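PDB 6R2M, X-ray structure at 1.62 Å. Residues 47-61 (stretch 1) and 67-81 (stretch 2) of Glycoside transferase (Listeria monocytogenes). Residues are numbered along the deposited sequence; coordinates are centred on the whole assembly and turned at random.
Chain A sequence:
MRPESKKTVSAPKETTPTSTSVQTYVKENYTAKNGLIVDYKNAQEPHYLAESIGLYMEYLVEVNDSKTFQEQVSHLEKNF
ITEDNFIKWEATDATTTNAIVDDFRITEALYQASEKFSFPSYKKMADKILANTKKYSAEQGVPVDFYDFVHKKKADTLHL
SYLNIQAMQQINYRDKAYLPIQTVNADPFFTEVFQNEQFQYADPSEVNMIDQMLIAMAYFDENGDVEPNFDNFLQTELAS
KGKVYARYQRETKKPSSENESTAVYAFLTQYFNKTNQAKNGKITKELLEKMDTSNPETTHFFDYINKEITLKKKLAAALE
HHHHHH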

ATOM      1  N   HIS A  47       6.052   3.436 -15.834  1.00 10.62           N
ATOM      2  CA  HIS A  47       5.358   4.339 -14.926  1.00  9.35           C
ATOM      3  C   HIS A  47       6.213   4.547 -13.691  1.00 12.32           C
ATOM      4  O   HIS A  47       6.713   3.576 -13.110  1.00 12.44           O
ATOM      5  N   TYR A  48       6.376   5.809 -13.301  1.00  9.98           N
ATOM      6  CA  TYR A  48       7.171   6.206 -12.143  1.00  6.89           C
ATOM      7  C   TYR A  48       6.189   6.615 -11.050  1.00  9.12           C
ATOM      8  O   TYR A  48       5.797   7.775 -10.949  1.00  8.78           O
ATOM      9  N   LEU A  49       5.813   5.642 -10.219  1.00  6.72           N
ATOM     10  CA  LEU A  49       4.627   5.731  -9.367  1.00  6.92           C
ATOM     11  C   LEU A  49       4.951   6.290  -7.984  1.00  6.80           C
ATOM     12  O   LEU A  49       5.971   5.942  -7.386  1.00  8.15           O
ATOM     13  N   ALA A  50       4.061   7.158  -7.472  1.00  5.87           N
ATOM     14  CA  ALA A  50       4.163   7.549  -6.070  1.00  6.24           C
ATOM     15  C   ALA A  50       4.068   6.333  -5.171  1.00  7.14           C
ATOM     16  O   ALA A  50       4.661   6.309  -4.080  1.00  7.13           O
ATOM     17  N   GLU A  51       3.321   5.321  -5.612  1.00  5.42           N
ATOM     18  CA  GLU A  51       3.216   4.069  -4.887  1.00  4.80           C
ATOM     19  C   GLU A  51       4.586   3.432  -4.698  1.00  7.01           C
ATOM     20  O   GLU A  51       4.945   3.005  -3.589  1.00  6.28           O
ATOM     21  N   SER A  52       5.375   3.384  -5.770  1.00  6.91           N
ATOM     22  CA  SER A  52       6.677   2.730  -5.709  1.00  5.32           C
ATOM     23  C   SER A  52       7.647   3.480  -4.803  1.00  6.71           C
ATOM     24  O   SER A  52       8.303   2.865  -3.953  1.00  6.18           O
ATOM     25  N   ILE A  53       7.762   4.807  -4.964  1.00  8.32           N
ATOM     26  CA  ILE A  53       8.703   5.543  -4.120  1.00  7.42           C
ATOM     27  C   ILE A  53       8.260   5.476  -2.662  1.00  7.53           C
ATOM     28  O   ILE A  53       9.094   5.342  -1.762  1.00  8.26           O
ATOM     29  N   GLY A  54       6.948   5.513  -2.400  1.00  5.51           N
ATOM     30  CA  GLY A  54       6.484   5.402  -1.026  1.00  4.84           C
ATOM     31  C   GLY A  54       6.792   4.043  -0.412  1.00  6.13           C
ATOM     32  O   GLY A  54       7.146   3.951   0.768  1.00  6.36           O
ATOM     33  N   LEU A  55       6.645   2.972  -1.191  1.00  6.19           N
ATOM     34  CA  LEU A  55       6.972   1.640  -0.680  1.00  5.06           C
ATOM     35  C   LEU A  55       8.471   1.509  -0.429  1.00  6.59           C
ATOM     36  O   LEU A  55       8.895   0.916   0.568  1.00  6.02           O
ATOM     37  N   TYR A  56       9.280   2.074  -1.316  1.00  7.20           N
ATOM     38  CA  TYR A  56      10.717   2.059  -1.099  1.00  4.63           C
ATOM     39  C   TYR A  56      11.078   2.851   0.149  1.00  8.27           C
ATOM     40  O   TYR A  56      11.899   2.401   0.955  1.00  7.51           O
ATOM     41  N   MET A  57      10.447   4.014   0.346  1.00  6.18           N
ATOM     42  CA  MET A  57      10.665   4.771   1.580  1.00  7.00           C
ATOM     43  C   MET A  57      10.304   3.954   2.810  1.00  7.40           C
ATOM     44  O   MET A  57      11.031   3.976   3.812  1.00  7.01           O
ATOM     45  N   GLU A  58       9.167   3.251   2.758  1.00  6.97           N
ATOM     46  CA  GLU A  58       8.759   2.395   3.867  1.00  6.31           C
ATOM     47  C   GLU A  58       9.825   1.343   4.165  1.00  7.66           C
ATOM     48  O   GLU A  58      10.215   1.141   5.325  1.00  8.94           O
ATOM     49  N   TYR A  59      10.320   0.672   3.120  1.00  7.39           N
ATOM     50  CA  TYR A  59      11.373  -0.319   3.292  1.00  6.88           C
ATOM     51  C   TYR A  59      12.622   0.295   3.915  1.00  8.05           C
ATOM     52  O   TYR A  59      13.229  -0.296   4.812  1.00  6.78           O
ATOM     53  N   LEU A  60      13.020   1.484   3.455  1.00  5.31           N
ATOM     54  CA  LEU A  60      14.269   2.078   3.916  1.00  5.20           C
ATOM     55  C   LEU A  60      14.216   2.450   5.391  1.00  7.05           C
ATOM     56  O   LEU A  60      15.238   2.366   6.076  1.00  7.72           O
ATOM     57  N   VAL A  61      13.047   2.848   5.900  1.00  7.45           N
ATOM     58  CA  VAL A  61      12.920   3.060   7.342  1.00  8.96           C
ATOM     59  C   VAL A  61      13.077   1.741   8.078  1.00 10.36           C
ATOM     60  O   VAL A  61      13.761   1.668   9.111  1.00 11.78           O
ATOM     61  N   LYS A  67      20.445   7.468   4.740  1.00  7.62           N
ATOM     62  CA  LYS A  67      21.008   8.100   3.552  1.00  8.56           C
ATOM     63  C   LYS A  67      20.156   7.832   2.317  1.00 10.17           C
ATOM     64  O   LYS A  67      19.811   8.761   1.572  1.00  9.56           O
ATOM     65  N   THR A  68      19.795   6.568   2.084  1.00  8.26           N
ATOM     66  CA  THR A  68      18.953   6.282   0.925  1.00  7.66           C
ATOM     67  C   THR A  68      17.547   6.854   1.115  1.00  8.70           C
ATOM     68  O   THR A  68      16.940   7.316   0.148  1.00  8.61           O
ATOM     69  N   PHE A  69      17.041   6.883   2.349  1.00  7.88           N
ATOM     70  CA  PHE A  69      15.737   7.488   2.600  1.00  6.82           C
ATOM     71  C   PHE A  69      15.729   8.959   2.180  1.00  8.57           C
ATOM     72  O   PHE A  69      14.796   9.419   1.512  1.00  6.63           O
ATOM     73  N   GLN A  70      16.746   9.721   2.591  1.00  7.26           N
ATOM     74  CA  GLN A  70      16.792  11.136   2.224  1.00  9.10           C
ATOM     75  C   GLN A  70      16.955  11.315   0.719  1.00  9.83           C
ATOM     76  O   GLN A  70      16.393  12.259   0.148  1.00 10.08           O
ATOM     77  N   GLU A  71      17.690  10.415   0.056  1.00  7.85           N
ATOM     78  CA  GLU A  71      17.794  10.503  -1.399  1.00  8.73           C
ATOM     79  C   GLU A  71      16.423  10.367  -2.036  1.00  8.91           C
ATOM     80  O   GLU A  71      16.100  11.087  -2.991  1.00  8.72           O
ATOM     81  N   GLN A  72      15.588   9.478  -1.488  1.00  9.19           N
ATOM     82  CA  GLN A  72      14.226   9.329  -1.980  1.00  8.03           C
ATOM     83  C   GLN A  72      13.380  10.556  -1.671  1.00  7.61           C
ATOM     84  O   GLN A  72      12.583  10.973  -2.512  1.00  9.14           O
ATOM     85  N   VAL A  73      13.530  11.142  -0.475  1.00  6.78           N
ATOM     86  CA  VAL A  73      12.767  12.356  -0.160  1.00  7.69           C
ATOM     87  C   VAL A  73      13.100  13.455  -1.162  1.00  7.55           C
ATOM     88  O   VAL A  73      12.217  14.208  -1.592  1.00  8.96           O
ATOM     89  N   SER A  74      14.370  13.548  -1.566  1.00  7.94           N
ATOM     90  CA  SER A  74      14.770  14.547  -2.556  1.00  7.07           C
ATOM     91  C   SER A  74      14.106  14.294  -3.900  1.00  7.58           C
ATOM     92  O   SER A  74      13.625  15.235  -4.541  1.00  9.83           O
ATOM     93  N   HIS A  75      14.077  13.034  -4.348  1.00  8.85           N
ATOM     94  CA  HIS A  75      13.383  12.725  -5.599  1.00  8.54           C
ATOM     95  C   HIS A  75      11.897  13.009  -5.478  1.00  9.31           C
ATOM     96  O   HIS A  75      11.258  13.469  -6.432  1.00  8.92           O
ATOM     97  N   LEU A  76      11.320  12.707  -4.319  1.00  8.40           N
ATOM     98  CA  LEU A  76       9.918  13.026  -4.084  1.00  6.63           C
ATOM     99  C   LEU A  76       9.663  14.523  -4.223  1.00  9.77           C
ATOM    100  O   LEU A  76       8.712  14.945  -4.892  1.00  9.95           O
ATOM    101  N   GLU A  77      10.520  15.340  -3.613  1.00  8.28           N
ATOM    102  CA  GLU A  77      10.312  16.784  -3.634  1.00 10.03           C
ATOM    103  C   GLU A  77      10.473  17.344  -5.032  1.00 11.06           C
ATOM    104  O   GLU A  77       9.739  18.255  -5.424  1.00 15.57           O
ATOM    105  N   LYS A  78      11.419  16.809  -5.802  1.00  9.50           N
ATOM    106  CA  LYS A  78      11.704  17.398  -7.101  1.00  8.70           C
ATOM    107  C   LYS A  78      10.796  16.891  -8.209  1.00 13.42           C
ATOM    108  O   LYS A  78      10.646  17.584  -9.222  1.00 17.08           O
ATOM    109  N   ASN A  79      10.177  15.722  -8.052  1.00  9.54           N
ATOM    110  CA  ASN A  79       9.437  15.123  -9.150  1.00  6.52           C
ATOM    111  C   ASN A  79       7.974  14.861  -8.860  1.00  8.24           C
ATOM    112  O   ASN A  79       7.206  14.701  -9.813  1.00 11.97           O
ATOM    113  N   PHE A  80       7.560  14.805  -7.591  1.00  7.91           N
ATOM    114  CA  PHE A  80       6.198  14.400  -7.264  1.00  9.96           C
ATOM    115  C   PHE A  80       5.390  15.479  -6.564  1.00  9.20           C
ATOM    116  O   PHE A  80       4.184  15.596  -6.816  1.00 10.60           O
ATOM    117  N   ILE A  81       6.001  16.274  -5.691  1.00  9.77           N
ATOM    118  CA  ILE A  81       5.250  17.214  -4.863  1.00  9.92           C
ATOM    119  C   ILE A  81       5.063  18.528  -5.606  1.00 12.57           C
ATOM    120  O   ILE A  81       6.039  19.152  -6.048  1.00 14.35           O
TER

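Two helices, 50-61 and 67-79, run nearly antiparallel, at 158° between their N-to-C directions, with axes 9.1 Å apart at closest approach. No hydrogen bond crosses between the stretches; the contact, 684 Å² summed over both sides, is made by van der Waals packing, most of it apolar.

The walk begins before the first helix. Y48 starts its side chain toward stretch 2, but with chi1 m the end leads away, and it is the backbone that makes the touch: Y48 O lies 3.4 Å from F80 CE2, at the edge of the ring. L49, at the N-cap position, turns its side chain away. A50 follows, with F80 as its neighbour across the gap in the backbone register; its small CB lies sideways, 4.1 Å from F80 CD2, while A50 N is 3.5 Å from F80 CE2. F80, chi1 m, thus closes this end of the contact with a ring set against the start of the opposing helix.

E51 and S52 make no contact, and I53 is the next residue to point in. Its rotamer is tt. I53 CD1 comes to 4.1 Å from F80 CE1 and 4.1 Å from H75 CB, and on the other branch CG2 sits 3.9 Å from L76 CD1 and over one face of the F80 ring. I53 CG1 is 3.5 Å from Q72 OE1, an apolar carbon against an amide oxygen. L76, chi1 t and chi2 p, points back toward stretch 1 to meet it.

G54 has no side chain and L55 is out of reach. Y56, chi1 t, points in, its CD2 3.6 Å from Q72 CD and its OH 3.6 Å from T68 CG2; both neighbours approach the ring obliquely. Beside it M57 leaves its backbone sideways, yet its mtp rotamer sets it as a knob among F69, Q72, V73 and L76. Its CE reaches 3.6 Å from F69 CZ and 4.2 Å from V73 CG2, and SD stands 4.3 Å from L76 CD2 and, obliquely, 5.4 Å from the centroid of the F69 ring.

The reciprocal knob is Q72, seated among I53, Y56, M57 and L60. Q72, an mm rotamer pointing toward stretch 1, packs along its length: CB lies 3.9 Å from M57 CG and CG 3.8 Å from L60 CD1, while the amide also touches I53 and Y56.

E58 and Y59 stand clear, and the contact from stretch 1 finishes on F69. L60, an mt rotamer pointing in, places CD1 3.7 Å from T68 CG2, and its CB 4.2 Å from F69 CD2 at the ring edge. V61, sideways with chi1 t, brings CG2 to 3.4 Å from F69 CE2. The F69 side chain also starts sideways, but its end comes nearer.

The rule to read is one of interlocking knobs between two aromatic ends, with charge kept outside: the K67 NZ to E71 OE2 salt bridge, 3.0 Å, lies within stretch 2 alone.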

ATOM      1  CB  HIS A  47       3.993   3.791 -14.539  1.00  9.06           C
ATOM      2  CG  HIS A  47       3.050   3.709 -15.690  1.00 14.63           C
ATOM      3  ND1 HIS A  47       2.376   4.812 -16.175  1.00 15.92           N
ATOM      4  CD2 HIS A  47       2.685   2.667 -16.471  1.00 17.53           C
ATOM      5  CE1 HIS A  47       1.621   4.444 -17.195  1.00 21.33           C
ATOM      6  NE2 HIS A  47       1.789   3.146 -17.396  1.00 20.91           N
ATOM      7  CB  TYR A  48       8.134   7.333 -12.505  1.00 10.53           C
ATOM      8  CG  TYR A  48       8.885   7.030 -13.776  1.00 10.85           C
ATOM      9  CD1 TYR A  48       9.889   6.072 -13.794  1.00 12.23           C
ATOM     10  CD2 TYR A  48       8.559   7.673 -14.959  1.00 19.79           C
ATOM     11  CE1 TYR A  48      10.569   5.772 -14.973  1.00 15.69           C
ATOM     12  CE2 TYR A  48       9.229   7.388 -16.132  1.00 26.53           C
ATOM     13  CZ  TYR A  48      10.227   6.438 -16.132  1.00 25.82           C
ATOM     14  OH  TYR A  48      10.898   6.156 -17.304  1.00 32.24           O
ATOM     15  CB  LEU A  49       3.999   4.343  -9.197  1.00  8.45           C
ATOM     16  CG  LEU A  49       3.584   3.637 -10.497  1.00  7.39           C
ATOM     17  CD1 LEU A  49       3.285   2.171 -10.227  1.00  9.57           C
ATOM     18  CD2 LEU A  49       2.353   4.313 -11.067  1.00  8.97           C
ATOM     19  CB  ALA A  50       3.074   8.574  -5.714  1.00  5.70           C
ATOM     20  CB  GLU A  51       2.281   3.144  -5.664  1.00  8.31           C
ATOM     21  CG  GLU A  51       2.168   1.742  -5.129  1.00  9.59           C
ATOM     22  CD  GLU A  51       1.268   0.923  -6.011  1.00  9.63           C
ATOM     23  OE1 GLU A  51       1.746   0.431  -7.053  1.00 12.52           O
ATOM     24  OE2 GLU A  51       0.083   0.799  -5.671  1.00 12.76           O
ATOM     25  CB  SER A  52       7.269   2.577  -7.105  1.00  5.62           C
ATOM     26  OG  SER A  52       6.388   1.874  -7.943  1.00  6.52           O
ATOM     27  CB  ILE A  53       8.905   6.995  -4.623  1.00  7.06           C
ATOM     28  CG1 ILE A  53      10.060   7.675  -3.878  1.00 10.37           C
ATOM     29  CG2 ILE A  53       7.630   7.834  -4.482  1.00  8.75           C
ATOM     30  CD1 ILE A  53      10.459   9.035  -4.476  1.00  7.39           C
ATOM     31  CB  LEU A  55       6.495   0.567  -1.660  1.00  5.63           C
ATOM     32  CG  LEU A  55       4.999   0.288  -1.626  1.00  5.55           C
ATOM     33  CD1 LEU A  55       4.594  -0.386  -2.920  1.00  6.92           C
ATOM     34  CD2 LEU A  55       4.637  -0.567  -0.413  1.00  8.05           C
ATOM     35  CB  TYR A  56      11.419   2.605  -2.338  1.00  6.27           C
ATOM     36  CG  TYR A  56      12.905   2.346  -2.404  1.00  5.30           C
ATOM     37  CD1 TYR A  56      13.478   1.200  -1.858  1.00  9.66           C
ATOM     38  CD2 TYR A  56      13.728   3.262  -3.026  1.00  4.42           C
ATOM     39  CE1 TYR A  56      14.852   0.987  -1.943  1.00  8.12           C
ATOM     40  CE2 TYR A  56      15.100   3.065  -3.105  1.00  6.43           C
ATOM     41  CZ  TYR A  56      15.645   1.925  -2.569  1.00  6.12           C
ATOM     42  OH  TYR A  56      17.012   1.746  -2.666  1.00  8.23           O
ATOM     43  CB  MET A  57       9.853   6.061   1.547  1.00  6.45           C
ATOM     44  CG  MET A  57      10.439   7.081   0.601  1.00  5.86           C
ATOM     45  SD  MET A  57       9.373   8.516   0.271  1.00 10.42           S
ATOM     46  CE  MET A  57       9.210   9.200   1.934  1.00  9.36           C
ATOM     47  CB  GLU A  58       7.412   1.755   3.520  1.00 11.72           C
ATOM     48  CG  GLU A  58       6.839   0.878   4.592  1.00 10.90           C
ATOM     49  CD  GLU A  58       5.446   0.378   4.235  1.00 15.70           C
ATOM     50  OE1 GLU A  58       4.758   1.042   3.428  1.00 19.67           O
ATOM     51  OE2 GLU A  58       5.030  -0.670   4.773  1.00 16.20           O
ATOM     52  CB  TYR A  59      11.710  -0.972   1.943  1.00  7.69           C
ATOM     53  CG  TYR A  59      12.797  -2.006   2.076  1.00  6.23           C
ATOM     54  CD1 TYR A  59      12.486  -3.309   2.461  1.00  8.30           C
ATOM     55  CD2 TYR A  59      14.131  -1.672   1.880  1.00  8.06           C
ATOM     56  CE1 TYR A  59      13.467  -4.266   2.609  1.00  9.60           C
ATOM     57  CE2 TYR A  59      15.139  -2.628   2.029  1.00  7.27           C
ATOM     58  CZ  TYR A  59      14.797  -3.920   2.397  1.00  9.60           C
ATOM     59  OH  TYR A  59      15.793  -4.875   2.576  1.00  9.44           O
ATOM     60  CB  LEU A  60      14.603   3.298   3.054  1.00  4.91           C
ATOM     61  CG  LEU A  60      14.876   2.883   1.611  1.00  6.40           C
ATOM     62  CD1 LEU A  60      14.899   4.114   0.743  1.00  5.76           C
ATOM     63  CD2 LEU A  60      16.168   2.044   1.429  1.00  7.20           C
ATOM     64  CB  VAL A  61      11.581   3.742   7.676  1.00 10.81           C
ATOM     65  CG1 VAL A  61      11.389   3.831   9.203  1.00 14.58           C
ATOM     66  CG2 VAL A  61      11.527   5.122   7.068  1.00 11.93           C
ATOM     67  CB  LYS A  67      22.436   7.619   3.319  1.00 10.67           C
ATOM     68  CG  LYS A  67      23.011   8.021   1.982  1.00 14.18           C
ATOM     69  CD  LYS A  67      24.466   7.583   1.886  1.00 17.65           C
ATOM     70  CE  LYS A  67      25.032   7.824   0.496  1.00 23.19           C
ATOM     71  NZ  LYS A  67      24.357   6.968  -0.521  1.00 33.12           N
ATOM     72  CB  THR A  68      18.919   4.773   0.637  1.00  7.84           C
ATOM     73  OG1 THR A  68      20.261   4.262   0.639  1.00 10.80           O
ATOM     74  CG2 THR A  68      18.292   4.487  -0.755  1.00  7.64           C
ATOM     75  CB  PHE A  69      15.351   7.338   4.081  1.00  6.24           C
ATOM     76  CG  PHE A  69      13.950   7.790   4.374  1.00  4.91           C
ATOM     77  CD1 PHE A  69      13.699   9.114   4.689  1.00  6.45           C
ATOM     78  CD2 PHE A  69      12.872   6.909   4.270  1.00  6.80           C
ATOM     79  CE1 PHE A  69      12.408   9.554   4.932  1.00  5.05           C
ATOM     80  CE2 PHE A  69      11.568   7.346   4.499  1.00  5.96           C
ATOM     81  CZ  PHE A  69      11.334   8.672   4.830  1.00  7.16           C
ATOM     82  CB  GLN A  70      17.917  11.841   2.992  1.00 10.21           C
ATOM     83  CG  GLN A  70      18.168  13.302   2.579  1.00  9.89           C
ATOM     84  CD  GLN A  70      16.944  14.185   2.710  1.00 17.86           C
ATOM     85  OE1 GLN A  70      16.188  14.073   3.661  1.00 15.52           O
ATOM     86  NE2 GLN A  70      16.748  15.076   1.742  1.00 17.99           N
ATOM     87  CB  GLU A  71      18.742   9.431  -1.940  1.00  9.50           C
ATOM     88  CG  GLU A  71      20.201   9.799  -1.733  1.00 11.39           C
ATOM     89  CD  GLU A  71      21.119   8.620  -1.879  1.00 19.96           C
ATOM     90  OE1 GLU A  71      20.621   7.507  -2.130  1.00 16.86           O
ATOM     91  OE2 GLU A  71      22.346   8.813  -1.725  1.00 19.35           O
ATOM     92  CB  GLN A  72      13.587   8.072  -1.389  1.00  8.90           C
ATOM     93  CG  GLN A  72      14.303   6.803  -1.862  1.00  8.63           C
ATOM     94  CD  GLN A  72      14.399   6.745  -3.380  1.00  7.93           C
ATOM     95  OE1 GLN A  72      13.388   6.775  -4.072  1.00 10.06           O
ATOM     96  NE2 GLN A  72      15.620   6.645  -3.900  1.00  9.75           N
ATOM     97  CB  VAL A  73      13.021  12.822   1.290  1.00  8.82           C
ATOM     98  CG1 VAL A  73      12.340  14.166   1.564  1.00 10.20           C
ATOM     99  CG2 VAL A  73      12.515  11.798   2.269  1.00  7.89           C
ATOM    100  CB  SER A  74      16.290  14.566  -2.704  1.00 10.88           C
ATOM    101  OG  SER A  74      16.882  15.209  -1.589  1.00 20.93           O
ATOM    102  CB  HIS A  75      13.593  11.259  -5.995  1.00  8.71           C
ATOM    103  CG  HIS A  75      14.979  10.944  -6.460  1.00  9.11           C
ATOM    104  ND1 HIS A  75      15.610  11.646  -7.461  1.00 16.40           N
ATOM    105  CD2 HIS A  75      15.855   9.990  -6.059  1.00 17.61           C
ATOM    106  CE1 HIS A  75      16.821  11.147  -7.651  1.00 15.76           C
ATOM    107  NE2 HIS A  75      16.995  10.141  -6.812  1.00 15.82           N
ATOM    108  CB  LEU A  76       9.509  12.526  -2.699  1.00 10.36           C
ATOM    109  CG  LEU A  76       8.026  12.586  -2.363  1.00 13.27           C
ATOM    110  CD1 LEU A  76       7.275  11.530  -3.172  1.00 11.58           C
ATOM    111  CD2 LEU A  76       7.836  12.381  -0.857  1.00 11.81           C
ATOM    112  CB  GLU A  77      11.276  17.471  -2.672  1.00 12.72           C
ATOM    113  CG  GLU A  77      10.955  17.189  -1.228  1.00 14.44           C
ATOM    114  CD  GLU A  77      12.050  17.629  -0.292  1.00 20.86           C
ATOM    115  OE1 GLU A  77      13.214  17.706  -0.738  1.00 26.91           O
ATOM    116  OE2 GLU A  77      11.749  17.882   0.893  1.00 27.45           O
ATOM    117  CB  LYS A  78      13.166  17.153  -7.472  1.00 11.65           C
ATOM    118  CG  LYS A  78      14.122  17.717  -6.433  1.00 21.71           C
ATOM    119  CD  LYS A  78      15.387  18.273  -7.064  1.00 34.21           C
ATOM    120  CE  LYS A  78      16.569  18.167  -6.119  1.00 32.34           C
ATOM    121  NZ  LYS A  78      17.323  16.916  -6.366  1.00 35.72           N
ATOM    122  CB  ASN A  79      10.084  13.796  -9.587  1.00  7.02           C
ATOM    123  CG  ASN A  79      11.489  13.981 -10.123  1.00  9.92           C
ATOM    124  OD1 ASN A  79      11.677  14.289 -11.300  1.00 15.50           O
ATOM    125  ND2 ASN A  79      12.489  13.821  -9.255  1.00 10.57           N
ATOM    126  CB  PHE A  80       6.206  13.148  -6.377  1.00  9.09           C
ATOM    127  CG  PHE A  80       6.678  11.895  -7.070  1.00  7.78           C
ATOM    128  CD1 PHE A  80       8.028  11.575  -7.119  1.00  7.08           C
ATOM    129  CD2 PHE A  80       5.769  11.023  -7.653  1.00  7.89           C
ATOM    130  CE1 PHE A  80       8.467  10.403  -7.743  1.00  9.95           C
ATOM    131  CE2 PHE A  80       6.206   9.849  -8.285  1.00  7.02           C
ATOM    132  CZ  PHE A  80       7.551   9.549  -8.324  1.00  6.82           C
ATOM    133  CB  ILE A  81       5.946  17.442  -3.516  1.00  8.60           C
ATOM    134  CG1 ILE A  81       6.049  16.106  -2.776  1.00 12.12           C
ATOM    135  CG2 ILE A  81       5.134  18.443  -2.697  1.00 12.66           C
ATOM    136  CD1 ILE A  81       6.839  16.182  -1.495  1.00 12.52           C
TER